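Local coordinates for protein aromatic amino acid aminotransferase I (Candida albicans WO-1, PDB 6HNU) that probably catalyses pyridoxal-phosphate-dependent transamination between aromatic L-amino acids and 2-oxoglutarate, yielding aromatic oxo-acids and L-glutamate, at residues Gly106-Leu111 and Val329-Gly334; Pro112-Phe117 and Val135-Gly140. All blocks are in the same frame, centred on the assembly; numbering follows the deposited sequence.

Contact 1 is partly buried and polar, contact 2 buried, with no hydrogen bond across its segments and made mainly by apolar side chains; their centres lie about 9 Å apart. In 106-111 with 329-334, two irregular loops meet beside the second subunit and are joined by side-chain-to-backbone hydrogen bonds and a water. In 112-117 with 135-140, a helix packs on the outermost strand of the large sheet through leucine, phenylalanine and valine. The chain runs directly from Leu-111 into that helix, and Pro-332 lies on Val-137 and Val-139, with Phe-109 O probably hydrogen-bonded to Val-137 N. Each contact also lies near a cofactor site, contact 2 through the phosphate-facing Gly-140.

Contact 1. Residues Gly106-Leu111 and Val329-Gly334; sequences GSTFGL and VQNPSG. Unlike the reference sequence in segment 106-111: Leu-111 (reference Ser).
The carboxamide of Asn-331 presents its edge to the backbone of Ser-107 and one of its faces to Thr-108. Ser-107 O lies almost in the amide plane and accepts from Asn-331 ND2 at 3.1 Å, with an N-H...O angle of 156°. Seen from the acceptor, this donor stands above the Ser-107 carbonyl plane. Over the face, Thr-108 OG1 sits above ND2 of Asn-331, while Thr-108 CA comes in obliquely to 3.5 Å from Asn-331 OD1. The other N-H of ND2 is directed to a water 2.8 Å away, also near the amide plane; this water accepts from Gly-106 N as well and donates to Gln-330 OE1, tying the two loops together. A shorter bond joins Thr-108 OG1 to Gln-330 O, at 2.7 Å and in the plane of the carbonyl. Chi1 of -78° sets OG1 beside the backbone N, where it meets Gln-330 O; the CG2 methyl of Thr-108, anti to that N, lies 3.4 Å from Gln-330 O. The gripped loop is itself ordered: Ser-107 to Gly-110 form a type I beta turn, and Ser-107 OG accepts from Phe-109 N in an ST turn. Gln-330 packs on Tyr-105 of its own chain and on Thr-142 of the second subunit; the Tyr-105 hydroxyl of each subunit hydrogen-bonds the cofactor held by the other, the shared active-site arrangement of fold type I aminotransferases.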
ATOM      1  N   GLY B 106      -0.581   2.205  14.028  1.00 26.89           N
ATOM      2  CA  GLY B 106      -1.250   3.408  14.547  1.00 27.28           C
ATOM      3  C   GLY B 106      -2.461   3.800  13.729  1.00 28.45           C
ATOM      4  O   GLY B 106      -2.892   2.999  12.876  1.00 30.76           O
ATOM      5  N   SER B 107      -2.982   5.005  13.963  1.00 27.34           N
ATOM      6  CA  SER B 107      -4.181   5.550  13.272  1.00 27.30           C
ATOM      7  C   SER B 107      -3.933   5.517  11.758  1.00 25.50           C
ATOM      8  O   SER B 107      -2.832   5.967  11.306  1.00 21.86           O
ATOM      9  CB  SER B 107      -4.505   6.946  13.721  1.00 26.76           C
ATOM     10  OG  SER B 107      -5.512   7.507  12.878  1.00 25.40           O
ATOM     11  N   THR B 108      -4.912   5.040  10.994  1.00 24.50           N
ATOM     12  CA  THR B 108      -4.798   4.954   9.511  1.00 25.83           C
ATOM     13  C   THR B 108      -4.922   6.368   8.900  1.00 24.78           C
ATOM     14  O   THR B 108      -4.593   6.525   7.733  1.00 24.58           O
ATOM     15  CB  THR B 108      -5.814   3.937   8.962  1.00 30.56           C
ATOM     16  OG1 THR B 108      -5.297   2.618   9.184  1.00 33.16           O
ATOM     17  CG2 THR B 108      -6.068   4.092   7.481  1.00 31.49           C
ATOM     18  N   PHE B 109      -5.416   7.367   9.641  1.00 22.17           N
ATOM     19  CA  PHE B 109      -5.500   8.767   9.145  1.00 20.76           C
ATOM     20  C   PHE B 109      -4.080   9.284   8.868  1.00 19.55           C
ATOM     21  O   PHE B 109      -3.896  10.037   7.919  1.00 18.23           O
ATOM     22  CB  PHE B 109      -6.175   9.693  10.160  1.00 23.14           C
ATOM     23  CG  PHE B 109      -7.671   9.550  10.236  1.00 23.72           C
ATOM     24  CD1 PHE B 109      -8.246   8.537  10.985  1.00 27.43           C
ATOM     25  CD2 PHE B 109      -8.495  10.479   9.635  1.00 25.10           C
ATOM     26  CE1 PHE B 109      -9.619   8.435  11.098  1.00 27.09           C
ATOM     27  CE2 PHE B 109      -9.870  10.376   9.757  1.00 28.15           C
ATOM     28  CZ  PHE B 109     -10.427   9.332  10.453  1.00 28.70           C
ATOM     29  N   GLY B 110      -3.117   8.879   9.702  1.00 20.79           N
ATOM     30  CA  GLY B 110      -1.684   9.207   9.569  1.00 21.93           C
ATOM     31  C   GLY B 110      -1.088   9.621  10.900  1.00 24.51           C
ATOM     32  O   GLY B 110      -1.859   9.815  11.878  1.00 21.96           O
ATOM     33  N   LEU B 111       0.240   9.730  10.981  1.00 21.16           N
ATOM     34  CA  LEU B 111       0.895  10.141  12.247  1.00 20.77           C
ATOM     35  C   LEU B 111       0.741  11.646  12.447  1.00 20.80           C
ATOM     36  O   LEU B 111       0.896  12.394  11.489  1.00 20.36           O
ATOM     37  CB  LEU B 111       2.354   9.706  12.189  1.00 20.78           C
ATOM     38  CG  LEU B 111       2.563   8.192  12.211  1.00 21.55           C
ATOM     39  CD1 LEU B 111       3.910   7.827  11.601  1.00 21.96           C
ATOM     40  CD2 LEU B 111       2.399   7.637  13.623  1.00 21.59           C
ATOM     41  N   VAL B 329      -4.264  -0.985   2.539  1.00 25.03           N
ATOM     42  CA  VAL B 329      -2.806  -0.707   2.695  1.00 26.94           C
ATOM     43  C   VAL B 329      -2.400  -0.525   4.154  1.00 24.33           C
ATOM     44  O   VAL B 329      -1.180  -0.640   4.402  1.00 25.22           O
ATOM     45  CB  VAL B 329      -2.334   0.465   1.823  1.00 32.88           C
ATOM     46  CG1 VAL B 329      -2.450   0.085   0.367  1.00 32.37           C
ATOM     47  CG2 VAL B 329      -3.084   1.748   2.115  1.00 35.11           C
ATOM     48  N   GLN B 330      -3.340  -0.202   5.045  1.00 23.72           N
ATOM     49  CA  GLN B 330      -3.165  -0.059   6.506  1.00 24.82           C
ATOM     50  C   GLN B 330      -2.539   1.314   6.817  1.00 26.56           C
ATOM     51  O   GLN B 330      -3.214   2.184   7.448  1.00 27.37           O
ATOM     52  CB  GLN B 330      -2.408  -1.293   6.989  1.00 28.13           C
ATOM     53  CG  GLN B 330      -2.916  -1.827   8.311  1.00 33.33           C
ATOM     54  CD  GLN B 330      -2.289  -1.074   9.449  1.00 34.12           C
ATOM     55  OE1 GLN B 330      -1.146  -0.618   9.351  1.00 40.20           O
ATOM     56  NE2 GLN B 330      -3.039  -0.917  10.521  1.00 33.77           N
ATOM     57  N   ASN B 331      -1.315   1.564   6.340  1.00 22.90           N
ATOM     58  CA  ASN B 331      -0.590   2.815   6.626  1.00 21.63           C
ATOM     59  C   ASN B 331       0.656   2.844   5.769  1.00 18.14           C
ATOM     60  O   ASN B 331       1.105   1.794   5.374  1.00 16.36           O
ATOM     61  CB  ASN B 331      -0.184   2.906   8.099  1.00 22.14           C
ATOM     62  CG  ASN B 331      -1.098   3.836   8.865  1.00 26.05           C
ATOM     63  OD1 ASN B 331      -1.527   4.862   8.320  1.00 30.14           O
ATOM     64  ND2 ASN B 331      -1.372   3.507  10.125  1.00 24.18           N
ATOM     65  N   PRO B 332       1.227   4.023   5.459  1.00 17.98           N
ATOM     66  CA  PRO B 332       2.542   4.078   4.842  1.00 18.40           C
ATOM     67  C   PRO B 332       3.596   3.479   5.762  1.00 15.92           C
ATOM     68  O   PRO B 332       3.373   3.428   7.001  1.00 17.78           O
ATOM     69  CB  PRO B 332       2.807   5.587   4.711  1.00 19.76           C
ATOM     70  CG  PRO B 332       1.441   6.211   4.770  1.00 20.31           C
ATOM     71  CD  PRO B 332       0.696   5.358   5.757  1.00 18.47           C
ATOM     72  N   SER B 333       4.742   3.110   5.179  1.00 15.41           N
ATOM     73  CA  SER B 333       5.979   2.778   5.905  1.00 14.21           C
ATOM     74  C   SER B 333       6.239   3.820   7.004  1.00 15.42           C
ATOM     75  O   SER B 333       6.292   5.068   6.704  1.00 16.33           O
ATOM     76  CB  SER B 333       7.166   2.741   4.995  1.00 14.66           C
ATOM     77  OG  SER B 333       8.377   2.695   5.751  1.00 15.36           O
ATOM     78  N   GLY B 334       6.497   3.322   8.208  1.00 15.83           N
ATOM     79  CA  GLY B 334       6.841   4.165   9.367  1.00 17.58           C
ATOM     80  C   GLY B 334       8.190   4.810   9.104  1.00 18.22           C
ATOM     81  O   GLY B 334       8.442   5.925   9.567  1.00 17.54           O
TER
HETATM   82  O   HOH W   1      -0.231   1.238  11.180  1.00 38.64           O

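Contact 2. Residues Pro112-Phe117 and Val135-Gly140; sequences PEFLQF and VIVSVG. With PLP (pyridoxal-5'-phosphate), chain I.
Phe-114 and Leu-115 converge on Val-137 from adjacent positions of helix 112-126 by different first torsions. In Phe-114, CG is anti to the backbone N (chi1 176°), whereas in Leu-115 CG lies beside the backbone N and anti to the carbonyl carbon (chi1 -75°). Both meet the same methyl: Val-137 CG1 lies 3.8 Å from Phe-114 CE2, near the ring plane and at its edge, and also 3.8 Å from Leu-115 CD2. The leucine and valine side chains cross at about a right angle. CD2 is the working branch of Leu-115, reaching the strand 3.7 Å from Val-135 O and 4.1 Å from Val-135 CG2. Val-135 and Val-137 both direct their CB toward the helix, while that of Ile-136 points away from it and its side chain packs against helix 315-327.

This helix-on-strand packing belongs to the large PLP-binding domain of the class I aminotransferase fold, where an alpha helix covers one face of an outermost strand of the mixed sheet. Over the short segments, the helix and strand axes run at 117° and approach to 8.9 Å. Strand 133-138 pairs antiparallel with 309-314, and Glu-337 of helix 334-377 touches both Phe-114 and Val-137.

Past the strand, Ser-138 OG accepts from Gly-140 N at 3.1 Å in an ST turn. Gly-140 occupies the N-cap position of helix 141-152, and its CA lies 3.5 Å from PLP O1P; a CB here would run into the phosphate oxygen O3P and, at these backbone angles, into the carbonyl O of Val-139. The start of that helix probably helps to stabilise the phosphate charge; Thr-142, Ser-297, Ser-299 and Arg-307 are among the residues hydrogen-bonded to the cofactor.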
ATOM      1  N   PRO B 112       0.468  12.148  13.684  1.00 22.07           N
ATOM      2  CA  PRO B 112       0.064  13.540  13.896  1.00 23.21           C
ATOM      3  C   PRO B 112       1.064  14.614  13.435  1.00 20.54           C
ATOM      4  O   PRO B 112       0.631  15.627  12.850  1.00 20.13           O
ATOM      5  CB  PRO B 112      -0.165  13.695  15.431  1.00 22.98           C
ATOM      6  CG  PRO B 112      -0.027  12.302  16.023  1.00 24.37           C
ATOM      7  CD  PRO B 112       0.439  11.364  14.928  1.00 23.96           C
ATOM      8  N   GLU B 113       2.356  14.397  13.696  1.00 20.54           N
ATOM      9  CA  GLU B 113       3.435  15.353  13.351  1.00 20.64           C
ATOM     10  C   GLU B 113       3.487  15.517  11.822  1.00 19.75           C
ATOM     11  O   GLU B 113       3.662  16.659  11.316  1.00 19.04           O
ATOM     12  CB  GLU B 113       4.789  14.864  13.878  1.00 19.68           C
ATOM     13  CG  GLU B 113       4.880  14.859  15.397  1.00 22.14           C
ATOM     14  CD  GLU B 113       4.281  13.687  16.161  1.00 23.60           C
ATOM     15  OE1 GLU B 113       3.711  12.721  15.547  1.00 22.11           O
ATOM     16  OE2 GLU B 113       4.406  13.722  17.378  1.00 22.96           O
ATOM     17  N   PHE B 114       3.334  14.422  11.089  1.00 18.22           N
ATOM     18  CA  PHE B 114       3.402  14.472   9.602  1.00 18.31           C
ATOM     19  C   PHE B 114       2.158  15.178   9.064  1.00 17.21           C
ATOM     20  O   PHE B 114       2.288  16.110   8.241  1.00 16.21           O
ATOM     21  CB  PHE B 114       3.556  13.065   9.042  1.00 19.16           C
ATOM     22  CG  PHE B 114       3.535  13.065   7.536  1.00 17.45           C
ATOM     23  CD1 PHE B 114       4.599  13.592   6.817  1.00 18.55           C
ATOM     24  CD2 PHE B 114       2.417  12.638   6.859  1.00 19.42           C
ATOM     25  CE1 PHE B 114       4.560  13.634   5.435  1.00 20.38           C
ATOM     26  CE2 PHE B 114       2.375  12.673   5.478  1.00 19.89           C
ATOM     27  CZ  PHE B 114       3.452  13.156   4.775  1.00 21.10           C
ATOM     28  N   LEU B 115       0.960  14.751   9.509  1.00 19.20           N
ATOM     29  CA  LEU B 115      -0.337  15.355   9.097  1.00 19.05           C
ATOM     30  C   LEU B 115      -0.309  16.859   9.376  1.00 18.95           C
ATOM     31  O   LEU B 115      -0.735  17.627   8.488  1.00 17.32           O
ATOM     32  CB  LEU B 115      -1.497  14.712   9.857  1.00 22.21           C
ATOM     33  CG  LEU B 115      -1.911  13.298   9.427  1.00 24.21           C
ATOM     34  CD1 LEU B 115      -3.100  12.795  10.251  1.00 23.78           C
ATOM     35  CD2 LEU B 115      -2.264  13.270   7.947  1.00 23.12           C
ATOM     36  N   GLN B 116       0.216  17.297  10.530  1.00 18.52           N
ATOM     37  CA  GLN B 116       0.255  18.739  10.864  1.00 19.84           C
ATOM     38  C   GLN B 116       1.057  19.504   9.798  1.00 19.82           C
ATOM     39  O   GLN B 116       0.595  20.557   9.318  1.00 20.53           O
ATOM     40  CB  GLN B 116       0.864  18.985  12.237  1.00 22.09           C
ATOM     41  CG  GLN B 116       0.946  20.472  12.578  1.00 23.59           C
ATOM     42  CD  GLN B 116       1.578  20.698  13.927  1.00 26.55           C
ATOM     43  OE1 GLN B 116       2.737  20.348  14.154  1.00 26.81           O
ATOM     44  NE2 GLN B 116       0.810  21.270  14.848  1.00 29.48           N
ATOM     45  N   PHE B 117       2.248  19.026   9.455  1.00 19.09           N
ATOM     46  CA  PHE B 117       3.108  19.714   8.481  1.00 19.58           C
ATOM     47  C   PHE B 117       2.389  19.756   7.132  1.00 18.76           C
ATOM     48  O   PHE B 117       2.322  20.813   6.489  1.00 16.48           O
ATOM     49  CB  PHE B 117       4.465  19.048   8.324  1.00 19.70           C
ATOM     50  CG  PHE B 117       5.374  19.852   7.437  1.00 20.10           C
ATOM     51  CD1 PHE B 117       5.281  19.753   6.055  1.00 21.64           C
ATOM     52  CD2 PHE B 117       6.331  20.680   7.980  1.00 21.23           C
ATOM     53  CE1 PHE B 117       6.126  20.466   5.238  1.00 20.72           C
ATOM     54  CE2 PHE B 117       7.161  21.424   7.165  1.00 20.95           C
ATOM     55  CZ  PHE B 117       7.065  21.308   5.802  1.00 23.70           C
ATOM     56  N   VAL B 135      -6.825  16.328   5.613  1.00 20.47           N
ATOM     57  CA  VAL B 135      -5.832  15.514   4.882  1.00 20.63           C
ATOM     58  C   VAL B 135      -5.699  14.177   5.605  1.00 19.88           C
ATOM     59  O   VAL B 135      -5.716  14.137   6.853  1.00 18.82           O
ATOM     60  CB  VAL B 135      -4.503  16.266   4.788  1.00 21.54           C
ATOM     61  CG1 VAL B 135      -4.676  17.558   4.021  1.00 22.37           C
ATOM     62  CG2 VAL B 135      -3.932  16.559   6.149  1.00 26.54           C
ATOM     63  N   ILE B 136      -5.556  13.117   4.828  1.00 18.49           N
ATOM     64  CA  ILE B 136      -5.179  11.763   5.303  1.00 16.52           C
ATOM     65  C   ILE B 136      -3.978  11.315   4.469  1.00 16.58           C
ATOM     66  O   ILE B 136      -3.757  11.829   3.363  1.00 16.01           O
ATOM     67  CB  ILE B 136      -6.380  10.795   5.196  1.00 16.89           C
ATOM     68  CG1 ILE B 136      -6.904  10.646   3.766  1.00 17.17           C
ATOM     69  CG2 ILE B 136      -7.473  11.252   6.168  1.00 15.87           C
ATOM     70  CD1 ILE B 136      -7.903   9.510   3.546  1.00 16.37           C
ATOM     71  N   VAL B 137      -3.210  10.403   5.006  1.00 16.03           N
ATOM     72  CA  VAL B 137      -2.041   9.844   4.302  1.00 16.38           C
ATOM     73  C   VAL B 137      -2.515   8.850   3.239  1.00 16.20           C
ATOM     74  O   VAL B 137      -3.624   8.243   3.343  1.00 16.91           O
ATOM     75  CB  VAL B 137      -1.036   9.251   5.292  1.00 16.41           C
ATOM     76  CG1 VAL B 137      -0.503  10.338   6.185  1.00 17.92           C
ATOM     77  CG2 VAL B 137      -1.618   8.079   6.081  1.00 17.95           C
ATOM     78  N   SER B 138      -1.696   8.734   2.205  1.00 16.15           N
ATOM     79  CA  SER B 138      -1.753   7.671   1.179  1.00 15.26           C
ATOM     80  C   SER B 138      -0.363   7.071   1.046  1.00 15.86           C
ATOM     81  O   SER B 138       0.607   7.652   1.583  1.00 14.96           O
ATOM     82  CB  SER B 138      -2.212   8.231  -0.129  1.00 17.36           C
ATOM     83  OG  SER B 138      -1.152   8.943  -0.745  1.00 16.57           O
ATOM     84  N   VAL B 139      -0.254   5.964   0.317  1.00 16.25           N
ATOM     85  CA  VAL B 139       1.086   5.419  -0.047  1.00 16.52           C
ATOM     86  C   VAL B 139       1.420   5.822  -1.481  1.00 16.36           C
ATOM     87  O   VAL B 139       2.215   5.109  -2.165  1.00 17.74           O
ATOM     88  CB  VAL B 139       1.151   3.901   0.226  1.00 15.93           C
ATOM     89  CG1 VAL B 139       0.925   3.634   1.699  1.00 17.76           C
ATOM     90  CG2 VAL B 139       0.150   3.107  -0.581  1.00 15.87           C
ATOM     91  N   GLY B 140       0.950   6.993  -1.874  1.00 15.36           N
ATOM     92  CA  GLY B 140       1.152   7.558  -3.211  1.00 16.40           C
ATOM     93  C   GLY B 140      -0.120   7.647  -4.009  1.00 16.21           C
ATOM     94  O   GLY B 140      -1.145   7.066  -3.608  1.00 15.65           O
TER
HETATM   95  N1  PLP I 502      -0.703   9.835 -11.314  1.00 25.81           N
HETATM   96  C2  PLP I 502      -0.232  10.248 -12.494  1.00 23.33           C
HETATM   97  C2A PLP I 502      -1.157  10.946 -13.427  1.00 26.54           C
HETATM   98  C3  PLP I 502       1.094  10.030 -12.861  1.00 24.00           C
HETATM   99  O3  PLP I 502       1.491  10.417 -14.112  1.00 21.64           O
HETATM  100  C4  PLP I 502       1.943   9.344 -11.969  1.00 25.89           C
HETATM  101  C4A PLP I 502       3.329   9.077 -12.347  1.00 29.74           C
HETATM  102  C5  PLP I 502       1.444   8.953 -10.720  1.00 23.78           C
HETATM  103  C6  PLP I 502       0.120   9.195 -10.454  1.00 25.06           C
HETATM  104  C5A PLP I 502       2.274   8.151  -9.748  1.00 24.67           C
HETATM  105  O4P PLP I 502       2.166   8.693  -8.403  1.00 21.78           O
HETATM  106  P   PLP I 502       2.788   8.032  -7.150  1.00 20.55           P
HETATM  107  O1P PLP I 502       2.500   9.084  -6.103  1.00 19.56           O
HETATM  108  O2P PLP I 502       4.298   7.825  -7.456  1.00 18.46           O
HETATM  109  O3P PLP I 502       2.067   6.706  -6.916  1.00 19.83           O